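Local coordinates for protein Poly(beta-D-mannuronate) C5 epimerase (Pseudomonas syringae pv. tomato, PDB 4NK6) that converts beta-D-mannuronate residues of the polymer alginate into alpha-L-guluronate in the periplasm and helps shield the new chain from degradation on its way to the outer membrane, at residues D303-F308 against V327-A332; M388-H393 against L430-P435. One frame throughout, in Å; residues are numbered along the deposited sequence.

Contact 1 of 2, residues D303-F308 against V327-A332; sequences DNSFIF and VGNIVA
The F306 ring and I330 stand side by side on one face of a parallel strand pair, with I330 CD1 meeting ring atom F306 CE2 obliquely at 4.0 Å. One face of the ring carries a water, set toward its rim, which donates to both S305 O and G328 O. The N329 amide is the second flat group. Its OD1 reaches across to the preceding coil and accepts S305 N at 2.9 Å, the donor tilted moderately from the carbonyl plane; CG lies anti to the carbonyl carbon (chi1 -61°), which carries the amide that way. The D303 carboxylate is approached from above its plane: V327 N donates to D303 OD1 over 2.9 Å in an almost straight bond. V327 CG2 packs alongside this carboxylate. Between these grips N304 N donates to V327 O, and a second water links N304 OD1 to G328 O.

Ordinary parallel pairing follows, the axes of 306-308 and 330-332 approaching to 4.7 Å. I330 N donates to S305 O, I307 N to I330 O, and A332 N to I307 O. The N329 amide bonds twice to the preceding coil, ND2 giving to V302 O, and N352 OD1 of the following coil accepts N329 N, consistent with the asparagine ladders of parallel beta-helices. I307 and V331 lie on the opposite, inward face, where I307 meets I298 of strand 296-299. Strand 281-288 pairs with 306-308 on the side away from 330-332, strand 353-355 continues the stack beyond 330-332, and P31 touches F306 and F308, while L30 and L33 touch F308.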
loop_
_atom_site.group_PDB
_atom_site.type_symbol
_atom_site.label_atom_id
_atom_site.label_comp_id
_atom_site.label_asym_id
_atom_site.label_seq_id
_atom_site.Cartn_x
_atom_site.Cartn_y
_atom_site.Cartn_z
ATOM N N ASP A 303 12.419 -3.218 -4.525
ATOM C CA ASP A 303 13.743 -2.692 -4.846
ATOM C C ASP A 303 13.689 -1.352 -5.568
ATOM O O ASP A 303 12.677 -1.010 -6.178
ATOM C CB ASP A 303 14.528 -3.694 -5.712
ATOM C CG ASP A 303 14.807 -5.007 -4.996
ATOM O OD1 ASP A 303 14.555 -5.085 -3.776
ATOM O OD2 ASP A 303 15.292 -5.959 -5.650
ATOM N N ASN A 304 14.790 -0.602 -5.490
ATOM C CA ASN A 304 14.961 0.621 -6.266
ATOM C C ASN A 304 13.797 1.585 -6.117
ATOM O O ASN A 304 13.315 2.153 -7.099
ATOM C CB ASN A 304 15.184 0.266 -7.741
ATOM C CG ASN A 304 16.332 -0.719 -7.924
ATOM O OD1 ASN A 304 17.333 -0.653 -7.208
ATOM N ND2 ASN A 304 16.184 -1.643 -8.861
ATOM N N SER A 305 13.351 1.756 -4.880
ATOM C CA SER A 305 12.210 2.604 -4.579
ATOM C C SER A 305 12.626 3.782 -3.699
ATOM O O SER A 305 13.781 3.893 -3.269
ATOM C CB SER A 305 11.103 1.785 -3.904
ATOM O OG SER A 305 10.608 0.773 -4.773
ATOM N N PHE A 306 11.677 4.668 -3.439
ATOM C CA PHE A 306 11.981 5.901 -2.748
ATOM C C PHE A 306 10.911 6.180 -1.727
ATOM O O PHE A 306 9.723 6.270 -2.055
ATOM C CB PHE A 306 12.050 7.074 -3.734
ATOM C CG PHE A 306 12.964 6.848 -4.908
ATOM C CD1 PHE A 306 12.528 6.149 -6.025
ATOM C CD2 PHE A 306 14.246 7.380 -4.918
ATOM C CE1 PHE A 306 13.363 5.963 -7.126
ATOM C CE2 PHE A 306 15.085 7.204 -6.014
ATOM C CZ PHE A 306 14.640 6.497 -7.120
ATOM N N ILE A 307 11.340 6.321 -0.482
ATOM C CA ILE A 307 10.438 6.625 0.609
ATOM C C ILE A 307 10.913 7.926 1.230
ATOM O O ILE A 307 11.900 7.938 1.965
ATOM C CB ILE A 307 10.432 5.481 1.653
ATOM C CG1 ILE A 307 10.004 4.158 0.994
ATOM C CG2 ILE A 307 9.515 5.831 2.824
ATOM C CD1 ILE A 307 10.136 2.924 1.916
ATOM N N PHE A 308 10.245 9.034 0.908
ATOM C CA PHE A 308 10.764 10.334 1.334
ATOM C C PHE A 308 9.737 11.381 1.764
ATOM O O PHE A 308 8.623 11.445 1.236
ATOM C CB PHE A 308 11.775 10.913 0.321
ATOM C CG PHE A 308 11.204 11.208 -1.053
ATOM C CD1 PHE A 308 11.012 10.191 -1.982
ATOM C CD2 PHE A 308 10.912 12.506 -1.430
ATOM C CE1 PHE A 308 10.510 10.465 -3.246
ATOM C CE2 PHE A 308 10.418 12.791 -2.702
ATOM C CZ PHE A 308 10.215 11.766 -3.607
ATOM N N VAL A 327 16.058 -4.155 -1.536
ATOM C CA VAL A 327 17.369 -3.515 -1.685
ATOM C C VAL A 327 17.383 -2.359 -2.694
ATOM O O VAL A 327 16.485 -2.241 -3.519
ATOM C CB VAL A 327 18.450 -4.558 -2.113
ATOM C CG1 VAL A 327 18.391 -5.795 -1.220
ATOM C CG2 VAL A 327 18.275 -4.957 -3.575
ATOM N N GLY A 328 18.414 -1.515 -2.628
ATOM C CA GLY A 328 18.596 -0.442 -3.593
ATOM C C GLY A 328 17.677 0.739 -3.342
ATOM O O GLY A 328 17.458 1.581 -4.226
ATOM N N ASN A 329 17.151 0.817 -2.126
ATOM C CA ASN A 329 16.150 1.830 -1.813
ATOM C C ASN A 329 16.739 3.074 -1.190
ATOM O O ASN A 329 17.816 3.036 -0.601
ATOM C CB ASN A 329 15.083 1.246 -0.883
ATOM C CG ASN A 329 14.355 0.082 -1.512
ATOM O OD1 ASN A 329 13.600 0.265 -2.462
ATOM N ND2 ASN A 329 14.587 -1.127 -0.995
ATOM N N ILE A 330 16.014 4.177 -1.310
ATOM C CA ILE A 330 16.390 5.409 -0.637
ATOM C C ILE A 330 15.276 5.828 0.314
ATOM O O ILE A 330 14.128 6.039 -0.092
ATOM C CB ILE A 330 16.732 6.544 -1.632
ATOM C CG1 ILE A 330 17.953 6.152 -2.473
ATOM C CG2 ILE A 330 17.027 7.823 -0.881
ATOM C CD1 ILE A 330 18.270 7.124 -3.599
ATOM N N VAL A 331 15.628 5.914 1.592
ATOM C CA VAL A 331 14.710 6.340 2.632
ATOM C C VAL A 331 15.226 7.684 3.155
ATOM O O VAL A 331 16.263 7.734 3.815
ATOM C CB VAL A 331 14.662 5.278 3.751
ATOM C CG1 VAL A 331 13.729 5.705 4.868
ATOM C CG2 VAL A 331 14.202 3.946 3.168
ATOM N N ALA A 332 14.527 8.774 2.834
ATOM C CA ALA A 332 15.095 10.113 3.038
ATOM C C ALA A 332 14.137 11.161 3.611
ATOM O O ALA A 332 12.980 11.253 3.205
ATOM C CB ALA A 332 15.710 10.625 1.743
HETATM O O HOH W 1 19.230 1.568 -6.745
HETATM O O HOH W 2 16.060 3.847 -4.858
#

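Contact 2 of 2, residues M388-H393 against L430-P435; sequences MGVYGH and LSIDSP
V390 to G392 pair in parallel with L430 to I432, the axes of the short strands 391-393 and 430-432 approaching to 4.7 Å and lying 8° from exact alignment. Three backbone bonds hold them: S431 N to V390 O, G392 N to S431 O, and D433 N to G392 O. S431 thus both donates and accepts, bonding to the residues on either side of its partner Y391. The chain of 388-393 turns a corner at G389 and V390, as the pairing begins.

Y391 and S431 lie on one face, and M388 reaches S431 from before the corner. The methionine is bent at its second torsion (chi2 -67°), and this brings SD and CE over S431, with M388 CE 3.7 Å from S431 CB. S431 O lies near the plane of the Y391 ring at its edge, 3.5 Å from Y391 CD1. Along the same strand, H393 CD2 sits 3.7 Å above one face of the Y391 ring, toward its rim, while H393 NE2 is hydrogen-bonded to R368. On the other face V390 and L430 meet CB to CB at 4.2 Å. I432 packs directly on the backbone of G392, its CD1 3.8 Å from G392 N, an approach that the lack of a beta carbon there permits; I432 CD1 also nears V390 CG1.

As a worked case of beta-helix stacking, this pair occupies the final rung of its face. Strand 367-370 flanks 388-393 on the side away from 430-432, its R368 touching Y391 and its R370 touching H393; strand 437-441 supplies L440 against L430 and V438 against I432.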
loop_
_atom_site.group_PDB
_atom_site.type_symbol
_atom_site.label_atom_id
_atom_site.label_comp_id
_atom_site.label_asym_id
_atom_site.label_seq_id
_atom_site.Cartn_x
_atom_site.Cartn_y
_atom_site.Cartn_z
ATOM N N MET A 388 17.914 2.440 21.963
ATOM C CA MET A 388 19.116 2.945 21.293
ATOM C C MET A 388 18.742 3.917 20.183
ATOM O O MET A 388 17.649 3.837 19.613
ATOM C CB MET A 388 19.955 1.806 20.703
ATOM C CG MET A 388 20.521 0.838 21.715
ATOM S SD MET A 388 21.757 1.587 22.793
ATOM C CE MET A 388 22.172 0.163 23.808
ATOM N N GLY A 389 19.647 4.837 19.870
ATOM C CA GLY A 389 19.474 5.666 18.688
ATOM C C GLY A 389 19.593 4.786 17.451
ATOM O O GLY A 389 18.720 4.785 16.592
ATOM N N VAL A 390 20.688 4.037 17.369
ATOM C CA VAL A 390 20.903 3.076 16.290
ATOM C C VAL A 390 21.299 1.715 16.882
ATOM O O VAL A 390 22.166 1.642 17.756
ATOM C CB VAL A 390 21.990 3.574 15.307
ATOM C CG1 VAL A 390 22.395 2.472 14.322
ATOM C CG2 VAL A 390 21.502 4.817 14.559
ATOM N N TYR A 391 20.645 0.643 16.431
ATOM C CA TYR A 391 20.926 -0.702 16.951
ATOM C C TYR A 391 21.128 -1.685 15.807
ATOM O O TYR A 391 20.236 -1.886 14.991
ATOM C CB TYR A 391 19.780 -1.173 17.854
ATOM C CG TYR A 391 19.910 -2.601 18.383
ATOM C CD1 TYR A 391 21.129 -3.106 18.816
ATOM C CD2 TYR A 391 18.799 -3.426 18.470
ATOM C CE1 TYR A 391 21.238 -4.401 19.304
ATOM C CE2 TYR A 391 18.892 -4.721 18.956
ATOM C CZ TYR A 391 20.111 -5.202 19.370
ATOM O OH TYR A 391 20.199 -6.485 19.855
ATOM N N GLY A 392 22.311 -2.278 15.733
ATOM C CA GLY A 392 22.582 -3.266 14.704
ATOM C C GLY A 392 22.804 -4.617 15.350
ATOM O O GLY A 392 23.477 -4.715 16.379
ATOM N N HIS A 393 22.221 -5.666 14.777
ATOM C CA HIS A 393 22.412 -7.002 15.336
ATOM C C HIS A 393 22.226 -8.082 14.288
ATOM O O HIS A 393 21.788 -7.814 13.167
ATOM C CB HIS A 393 21.486 -7.261 16.533
ATOM C CG HIS A 393 20.023 -7.199 16.206
ATOM N ND1 HIS A 393 19.133 -8.177 16.594
ATOM C CD2 HIS A 393 19.292 -6.259 15.560
ATOM C CE1 HIS A 393 17.918 -7.851 16.189
ATOM N NE2 HIS A 393 17.987 -6.688 15.561
ATOM N N LEU A 430 24.227 4.351 20.392
ATOM C CA LEU A 430 24.264 3.205 19.495
ATOM C C LEU A 430 24.815 1.933 20.123
ATOM O O LEU A 430 25.590 1.957 21.088
ATOM C CB LEU A 430 25.042 3.519 18.210
ATOM C CG LEU A 430 26.562 3.382 18.275
ATOM C CD1 LEU A 430 27.180 3.441 16.880
ATOM C CD2 LEU A 430 27.148 4.466 19.157
ATOM N N SER A 431 24.380 0.820 19.558
ATOM C CA SER A 431 24.903 -0.488 19.890
ATOM C C SER A 431 24.943 -1.278 18.594
ATOM O O SER A 431 23.962 -1.306 17.853
ATOM C CB SER A 431 23.993 -1.184 20.904
ATOM O OG SER A 431 24.501 -2.460 21.248
ATOM N N ILE A 432 26.084 -1.890 18.297
ATOM C CA ILE A 432 26.172 -2.777 17.144
ATOM C C ILE A 432 26.827 -4.066 17.597
ATOM O O ILE A 432 28.028 -4.103 17.836
ATOM C CB ILE A 432 27.011 -2.202 15.980
ATOM C CG1 ILE A 432 26.810 -0.692 15.825
ATOM C CG2 ILE A 432 26.662 -2.932 14.686
ATOM C CD1 ILE A 432 25.542 -0.315 15.108
ATOM N N ASP A 433 26.023 -5.114 17.712
ATOM C CA ASP A 433 26.471 -6.393 18.242
ATOM C C ASP A 433 27.035 -7.286 17.135
ATOM O O ASP A 433 26.363 -7.546 16.132
ATOM C CB ASP A 433 25.300 -7.089 18.954
ATOM C CG ASP A 433 25.702 -8.401 19.614
ATOM O OD1 ASP A 433 26.847 -8.518 20.103
ATOM O OD2 ASP A 433 24.861 -9.319 19.647
ATOM N N SER A 434 28.260 -7.760 17.333
ATOM C CA SER A 434 28.926 -8.659 16.384
ATOM C C SER A 434 28.940 -8.179 14.922
ATOM O O SER A 434 28.678 -8.970 14.014
ATOM C CB SER A 434 28.287 -10.052 16.437
ATOM O OG SER A 434 28.152 -10.500 17.772
ATOM N N PRO A 435 29.263 -6.897 14.683
ATOM C CA PRO A 435 29.228 -6.458 13.283
ATOM C C PRO A 435 30.347 -7.067 12.456
ATOM O O PRO A 435 31.417 -7.377 12.988
ATOM C CB PRO A 435 29.457 -4.951 13.391
ATOM C CG PRO A 435 30.301 -4.798 14.604
ATOM C CD PRO A 435 29.815 -5.853 15.571
#

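How the contacts relate
Both contacts join successive coils of the right-handed parallel beta-helix, but on different faces. Contact 1 belongs to the strand stack containing 281-288, 306-308, 330-337 and 353-355, contact 2 to that in which 367-370, 388-393 and 430-432 follow one another. Contact 1 closes before contact 2 opens; their centres lie about 22 Å apart, the nearest atoms about 12 Å. In contact 1 the side chain of S305 is about 11 Å from that of H274, the inferred proton acceptor, whereas contact 2 is remote from the annotated sites, near the C-terminal end of the solenoid. Coil upon coil, such pairings build the fold common among proteins that bind long linear polysaccharides.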